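Chitin deacetylase 1 (PDB 5ZNT) hydrolyses the N-acetamido groups of N-acetyl-D-glucosamine residues in chitin, a zinc-dependent reaction that yields chitosan and acetate. Local coordinates at residues F254-Y258 with H295-Y299; Q38-F44 with A263-F269. All blocks are in the same frame, centred on the assembly; numbering follows the deposited sequence.

Contact 1: residues F254-Y258 with H295-Y299; sequences FDRHY and HNDVY
Residues 254-258 form the last full turn of helix 243-258, closed by the backbone bond from Tyr258 N to Phe254 O (2.8 Å). Residues 295-299 lead from helix 278-294 into strand 298-300: His295 is the first residue to leave helical angles, Asn296 and Asp297 turn the chain, and Val298 and Tyr299 are extended. The backbones stay well apart, Tyr258 CA lying 9.0 Å from Val298 CA, so side chains alone bridge the gap. Phe254 and Tyr258, one turn apart and both with chi1 t, send their rings side by side off the same flank of the helix.

The aromatic contacts centre on His295 (chi1 m). Phe254, buried and purely apolar, points its edge at the imidazole face, with centroids 5.1 Å apart and planes at 66°; the imidazole turns its own edge to the face of Tyr258, at 4.9 Å and 86°, bringing His295 CE1 3.5 Å from Tyr258 CZ. Two successive T-shaped pairs thus make an aromatic cluster between the C-terminal end of one helix and the helix-to-strand turn of the parallel sheet in the CE4 deacetylase domain.

Tyr258 and His295 suit their places by adding polar groups to their rings. Each oxygen of Asp297 (chi1 p) accepts one bond: OD2 from Tyr258 OH, a very short 2.3 Å, and OD1 from His295 ND1 at 2.9 Å. Arg262 adds a weak, long ion pair.

Apolar contact is supplied by compact, beta-branched Val298 (chi1 t), whose CG2 meets Phe254 CZ at the ring edge, 3.5 Å away.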
loop_
_atom_site.group_PDB
_atom_site.type_symbol
_atom_site.label_atom_id
_atom_site.label_comp_id
_atom_site.label_asym_id
_atom_site.label_seq_id
_atom_site.Cartn_x
_atom_site.Cartn_y
_atom_site.Cartn_z
ATOM N N PHE A 254 -7.009 -15.803 -4.343
ATOM C CA PHE A 254 -5.805 -16.456 -3.846
ATOM C C PHE A 254 -5.348 -17.548 -4.819
ATOM O O PHE A 254 -4.179 -17.593 -5.215
ATOM C CB PHE A 254 -6.057 -17.035 -2.450
ATOM C CG PHE A 254 -4.883 -17.820 -1.907
ATOM C CD1 PHE A 254 -3.891 -17.189 -1.173
ATOM C CD2 PHE A 254 -4.767 -19.188 -2.150
ATOM C CE1 PHE A 254 -2.799 -17.896 -0.696
ATOM C CE2 PHE A 254 -3.679 -19.910 -1.662
ATOM C CZ PHE A 254 -2.702 -19.272 -0.939
ATOM N N ASP A 255 -6.270 -18.429 -5.228
ATOM C CA ASP A 255 -5.897 -19.536 -6.111
ATOM C C ASP A 255 -5.378 -19.031 -7.448
ATOM O O ASP A 255 -4.422 -19.595 -7.998
ATOM C CB ASP A 255 -7.083 -20.480 -6.329
ATOM C CG ASP A 255 -7.457 -21.250 -5.082
ATOM O OD1 ASP A 255 -6.609 -21.409 -4.176
ATOM O OD2 ASP A 255 -8.624 -21.690 -5.001
ATOM N N ARG A 256 -5.991 -17.966 -7.989
ATOM C CA ARG A 256 -5.510 -17.386 -9.239
ATOM C C ARG A 256 -4.026 -17.050 -9.148
ATOM O O ARG A 256 -3.258 -17.306 -10.082
ATOM C CB ARG A 256 -6.322 -16.126 -9.592
ATOM C CG ARG A 256 -7.738 -16.374 -10.163
ATOM C CD ARG A 256 -8.370 -15.072 -10.702
ATOM N NE ARG A 256 -7.398 -14.306 -11.479
ATOM C CZ ARG A 256 -6.851 -13.158 -11.084
ATOM N NH1 ARG A 256 -7.192 -12.616 -9.911
ATOM N NH2 ARG A 256 -5.947 -12.565 -11.858
ATOM N N HIS A 257 -3.591 -16.485 -8.018
ATOM C CA HIS A 257 -2.178 -16.161 -7.877
ATOM C C HIS A 257 -1.362 -17.406 -7.526
ATOM O O HIS A 257 -0.331 -17.686 -8.151
ATOM C CB HIS A 257 -1.998 -15.080 -6.802
ATOM C CG HIS A 257 -2.463 -13.720 -7.228
ATOM N ND1 HIS A 257 -1.616 -12.636 -7.297
ATOM C CD2 HIS A 257 -3.683 -13.271 -7.610
ATOM C CE1 HIS A 257 -2.290 -11.577 -7.722
ATOM N NE2 HIS A 257 -3.549 -11.932 -7.908
ATOM N N TYR A 258 -1.819 -18.153 -6.518
ATOM C CA TYR A 258 -1.035 -19.257 -5.976
ATOM C C TYR A 258 -0.821 -20.362 -7.004
ATOM O O TYR A 258 0.243 -20.991 -7.015
ATOM C CB TYR A 258 -1.736 -19.812 -4.746
ATOM C CG TYR A 258 -1.002 -20.897 -3.999
ATOM C CD1 TYR A 258 0.045 -20.588 -3.143
ATOM C CD2 TYR A 258 -1.391 -22.232 -4.115
ATOM C CE1 TYR A 258 0.704 -21.572 -2.429
ATOM C CE2 TYR A 258 -0.732 -23.240 -3.413
ATOM C CZ TYR A 258 0.315 -22.900 -2.574
ATOM O OH TYR A 258 0.979 -23.857 -1.857
ATOM N N HIS A 295 -1.074 -23.202 5.182
ATOM C CA HIS A 295 -0.018 -22.880 4.233
ATOM C C HIS A 295 1.264 -22.543 4.964
ATOM O O HIS A 295 1.322 -21.557 5.716
ATOM C CB HIS A 295 -0.418 -21.706 3.328
ATOM C CG HIS A 295 -1.316 -22.107 2.210
ATOM N ND1 HIS A 295 -0.832 -22.474 0.975
ATOM C CD2 HIS A 295 -2.664 -22.241 2.147
ATOM C CE1 HIS A 295 -1.846 -22.803 0.190
ATOM N NE2 HIS A 295 -2.967 -22.681 0.880
ATOM N N ASN A 296 2.296 -23.342 4.730
ATOM C CA ASN A 296 3.628 -22.976 5.176
ATOM C C ASN A 296 4.342 -22.092 4.167
ATOM O O ASN A 296 5.484 -21.698 4.408
ATOM C CB ASN A 296 4.470 -24.231 5.479
ATOM C CG ASN A 296 4.692 -25.125 4.262
ATOM O OD1 ASN A 296 4.461 -24.732 3.118
ATOM N ND2 ASN A 296 5.159 -26.352 4.517
ATOM N N ASP A 297 3.678 -21.747 3.053
ATOM C CA ASP A 297 4.309 -21.034 1.948
ATOM C C ASP A 297 3.603 -19.718 1.610
ATOM O O ASP A 297 3.766 -19.209 0.496
ATOM C CB ASP A 297 4.368 -21.939 0.707
ATOM C CG ASP A 297 3.008 -22.497 0.325
ATOM O OD1 ASP A 297 2.021 -22.240 1.052
ATOM O OD2 ASP A 297 2.913 -23.207 -0.706
ATOM N N VAL A 298 2.835 -19.156 2.545
ATOM C CA VAL A 298 2.098 -17.908 2.339
ATOM C C VAL A 298 2.550 -16.915 3.410
ATOM O O VAL A 298 2.534 -17.240 4.602
ATOM C CB VAL A 298 0.573 -18.131 2.399
ATOM C CG1 VAL A 298 -0.195 -16.782 2.454
ATOM C CG2 VAL A 298 0.089 -18.961 1.199
ATOM N N TYR A 299 2.951 -15.717 2.989
ATOM C CA TYR A 299 3.413 -14.660 3.893
ATOM C C TYR A 299 2.595 -13.386 3.676
ATOM O O TYR A 299 2.503 -12.893 2.547
ATOM C CB TYR A 299 4.886 -14.324 3.654
ATOM C CG TYR A 299 5.862 -15.312 4.241
ATOM C CD1 TYR A 299 6.070 -16.557 3.637
ATOM C CD2 TYR A 299 6.594 -14.996 5.382
ATOM C CE1 TYR A 299 6.987 -17.472 4.169
ATOM C CE2 TYR A 299 7.509 -15.896 5.915
ATOM C CZ TYR A 299 7.696 -17.127 5.303
ATOM O OH TYR A 299 8.609 -18.002 5.837
#

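Contact 2: residues Q38-F44 with A263-F269; sequences QMITITF and APLGLYF
Strands 38-44 and 265-269 run parallel in the curled sheet of the (beta/alpha)-barrel-like fold of CE4 deacetylases, their axes 4.7 Å apart and 14° from aligned. Ile40 pairs with Leu265, and the register continues to Phe44 with Phe269, CA atoms 4.7-4.9 Å apart.

Gln38 (chi1 t, chi2 p) curls its amide so that NE2 donates to Ala263 O and to Met39 O, both at 3.0 Å, tying the first residue of this inner strand to the loop that leads into strand 265-270. Met39 O also accepts from Leu265 N (2.9 Å), while Met39 CB rests 4.2 Å from Pro264 CB. Ile40 CG2 packs on Leu267 CD1 (3.7 Å). Thr41 N donates to Leu265 O (2.9 Å) and Thr41 O accepts from Leu267 N (3.0 Å). Opposite it sits Gly266, where a CB would collide with the phenol oxygen of Tyr268; Thr41 OG1 and Tyr268 OH share a water, at 2.8 and 2.6 Å. Ile42 CG2 touches Phe269 CD2 (4.1 Å). Thr43 N donates to Leu267 O (3.0 Å) and Thr43 O accepts from Phe269 N (2.8 Å); its OG1 bonds to Arg146 and, at 2.7 Å, to a water that donates to Phe269 O (2.8 Å). Phe44 (chi1 m) brings CD1 3.6 Å from Phe269 CB, the rings slid apart with centroids 5.9 Å away.

Strand 38-45 ends immediately before the zinc ligand Asp46. Branched Ile40, Ile42, Leu265 and Leu267, with Phe44 and Phe269, fill an apolar side reaching helix 243-258; on the other, waters and Arg146 satisfy the hydroxyls of Thr41, Thr43 and Tyr268.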
loop_
_atom_site.group_PDB
_atom_site.type_symbol
_atom_site.label_atom_id
_atom_site.label_comp_id
_atom_site.label_asym_id
_atom_site.label_seq_id
_atom_site.Cartn_x
_atom_site.Cartn_y
_atom_site.Cartn_z
ATOM N N GLN A 38 4.102 -17.298 -1.530
ATOM C CA GLN A 38 2.972 -16.483 -1.964
ATOM C C GLN A 38 2.851 -15.286 -1.022
ATOM O O GLN A 38 2.457 -15.435 0.135
ATOM C CB GLN A 38 1.688 -17.302 -1.961
ATOM C CG GLN A 38 0.448 -16.509 -2.380
ATOM C CD GLN A 38 0.583 -15.908 -3.789
ATOM O OE1 GLN A 38 0.558 -16.636 -4.789
ATOM N NE2 GLN A 38 0.699 -14.572 -3.869
ATOM N N MET A 39 3.187 -14.106 -1.514
ATOM C CA MET A 39 3.082 -12.888 -0.725
ATOM C C MET A 39 1.680 -12.306 -0.836
ATOM O O MET A 39 1.078 -12.305 -1.913
ATOM C CB MET A 39 4.118 -11.871 -1.201
ATOM C CG MET A 39 5.540 -12.296 -0.871
ATOM S SD MET A 39 6.766 -11.207 -1.621
ATOM C CE MET A 39 7.236 -12.099 -3.110
ATOM N N ILE A 40 1.160 -11.819 0.292
ATOM C CA ILE A 40 -0.116 -11.113 0.323
ATOM C C ILE A 40 0.135 -9.757 0.974
ATOM O O ILE A 40 0.707 -9.692 2.063
ATOM C CB ILE A 40 -1.192 -11.908 1.088
ATOM C CG1 ILE A 40 -1.347 -13.302 0.444
ATOM C CG2 ILE A 40 -2.552 -11.183 1.048
ATOM C CD1 ILE A 40 -2.349 -14.223 1.162
ATOM N N THR A 41 -0.273 -8.683 0.303
ATOM C CA THR A 41 -0.112 -7.326 0.836
ATOM C C THR A 41 -1.496 -6.803 1.201
ATOM O O THR A 41 -2.223 -6.295 0.350
ATOM C CB THR A 41 0.581 -6.388 -0.153
ATOM O OG1 THR A 41 -0.181 -6.275 -1.363
ATOM C CG2 THR A 41 1.979 -6.895 -0.498
ATOM N N ILE A 42 -1.866 -6.966 2.468
ATOM C CA ILE A 42 -3.024 -6.263 2.998
ATOM C C ILE A 42 -2.667 -4.790 3.142
ATOM O O ILE A 42 -1.625 -4.454 3.712
ATOM C CB ILE A 42 -3.424 -6.845 4.358
ATOM C CG1 ILE A 42 -3.825 -8.316 4.234
ATOM C CG2 ILE A 42 -4.534 -6.004 4.992
ATOM C CD1 ILE A 42 -3.874 -9.001 5.616
ATOM N N THR A 43 -3.521 -3.902 2.627
ATOM C CA THR A 43 -3.307 -2.470 2.810
ATOM C C THR A 43 -4.589 -1.819 3.300
ATOM O O THR A 43 -5.688 -2.351 3.116
ATOM C CB THR A 43 -2.830 -1.762 1.519
ATOM O OG1 THR A 43 -3.925 -1.633 0.593
ATOM C CG2 THR A 43 -1.686 -2.546 0.835
ATOM N N PHE A 44 -4.426 -0.639 3.920
ATOM C CA PHE A 44 -5.525 0.204 4.372
ATOM C C PHE A 44 -5.261 1.647 3.966
ATOM O O PHE A 44 -4.163 2.169 4.204
ATOM C CB PHE A 44 -5.690 0.113 5.895
ATOM C CG PHE A 44 -6.001 -1.265 6.368
ATOM C CD1 PHE A 44 -7.290 -1.772 6.249
ATOM C CD2 PHE A 44 -4.998 -2.072 6.894
ATOM C CE1 PHE A 44 -7.571 -3.073 6.665
ATOM C CE2 PHE A 44 -5.284 -3.361 7.319
ATOM C CZ PHE A 44 -6.569 -3.849 7.211
ATOM N N ALA A 263 2.309 -14.220 -8.254
ATOM C CA ALA A 263 2.461 -12.778 -8.122
ATOM C C ALA A 263 1.880 -12.342 -6.778
ATOM O O ALA A 263 0.851 -12.876 -6.348
ATOM C CB ALA A 263 1.751 -12.051 -9.266
ATOM N N PRO A 264 2.524 -11.414 -6.077
ATOM C CA PRO A 264 1.946 -10.903 -4.829
ATOM C C PRO A 264 0.477 -10.547 -5.014
ATOM O O PRO A 264 0.075 -9.971 -6.031
ATOM C CB PRO A 264 2.809 -9.676 -4.514
ATOM C CG PRO A 264 4.177 -10.030 -5.108
ATOM C CD PRO A 264 3.836 -10.819 -6.395
ATOM N N LEU A 265 -0.338 -10.980 -4.067
ATOM C CA LEU A 265 -1.771 -10.719 -4.093
ATOM C C LEU A 265 -2.070 -9.492 -3.226
ATOM O O LEU A 265 -1.781 -9.489 -2.026
ATOM C CB LEU A 265 -2.530 -11.928 -3.561
ATOM C CG LEU A 265 -4.017 -11.765 -3.234
ATOM C CD1 LEU A 265 -4.839 -11.561 -4.492
ATOM C CD2 LEU A 265 -4.518 -12.981 -2.459
ATOM N N GLY A 266 -2.666 -8.456 -3.823
ATOM C CA GLY A 266 -2.965 -7.232 -3.098
ATOM C C GLY A 266 -4.392 -7.202 -2.656
ATOM O O GLY A 266 -5.318 -7.250 -3.471
ATOM N N LEU A 267 -4.618 -7.106 -1.327
ATOM C CA LEU A 267 -5.942 -6.976 -0.732
ATOM C C LEU A 267 -6.053 -5.569 -0.138
ATOM O O LEU A 267 -5.573 -5.296 0.972
ATOM C CB LEU A 267 -6.186 -8.064 0.309
ATOM C CG LEU A 267 -5.974 -9.493 -0.231
ATOM C CD1 LEU A 267 -6.190 -10.501 0.925
ATOM C CD2 LEU A 267 -6.948 -9.767 -1.392
ATOM N N TYR A 268 -6.683 -4.673 -0.881
ATOM C CA TYR A 268 -6.606 -3.239 -0.605
ATOM C C TYR A 268 -7.918 -2.782 0.014
ATOM O O TYR A 268 -8.944 -2.747 -0.665
ATOM C CB TYR A 268 -6.306 -2.468 -1.886
ATOM C CG TYR A 268 -5.156 -3.027 -2.695
ATOM C CD1 TYR A 268 -3.901 -3.196 -2.125
ATOM C CD2 TYR A 268 -5.321 -3.370 -4.029
ATOM C CE1 TYR A 268 -2.826 -3.655 -2.868
ATOM C CE2 TYR A 268 -4.260 -3.861 -4.775
ATOM C CZ TYR A 268 -3.019 -4.001 -4.191
ATOM O OH TYR A 268 -1.960 -4.474 -4.941
ATOM N N PHE A 269 -7.886 -2.437 1.304
ATOM C CA PHE A 269 -9.097 -2.150 2.069
ATOM C C PHE A 269 -9.225 -0.686 2.465
ATOM O O PHE A 269 -8.243 0.063 2.551
ATOM C CB PHE A 269 -9.150 -2.966 3.367
ATOM C CG PHE A 269 -9.296 -4.447 3.160
ATOM C CD1 PHE A 269 -10.542 -5.015 2.959
ATOM C CD2 PHE A 269 -8.185 -5.272 3.195
ATOM C CE1 PHE A 269 -10.676 -6.401 2.791
ATOM C CE2 PHE A 269 -8.299 -6.651 3.012
ATOM C CZ PHE A 269 -9.538 -7.216 2.802
HETATM O O HOH W 1 0.282 -5.199 -3.955
HETATM O O HOH W 2 -5.992 0.070 0.904
#

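Contacts 1 and 2 have centres about 11 Å apart. Their segments alternate along the chain, and the two contacts touch directly: helix 243-258 precedes strand 265-270, and strand 298-300 flanks strand 38-45. Gln38 and His257 join them. Gln38 N lies 2.8 Å from Asp297 O in a probable hydrogen bond, and Gln38 OE1 packs 3.3 Å from Tyr258 CA, while His257 ND1 probably bonds to Ala263 O at 2.7 Å. Contact 1 lies away from the annotated sites. Contact 2 runs toward the catalytic zinc: the side chain of Phe44 is about 10 Å from the metal, about 8 Å from that of Asp46 and about 9 Å from that of His101.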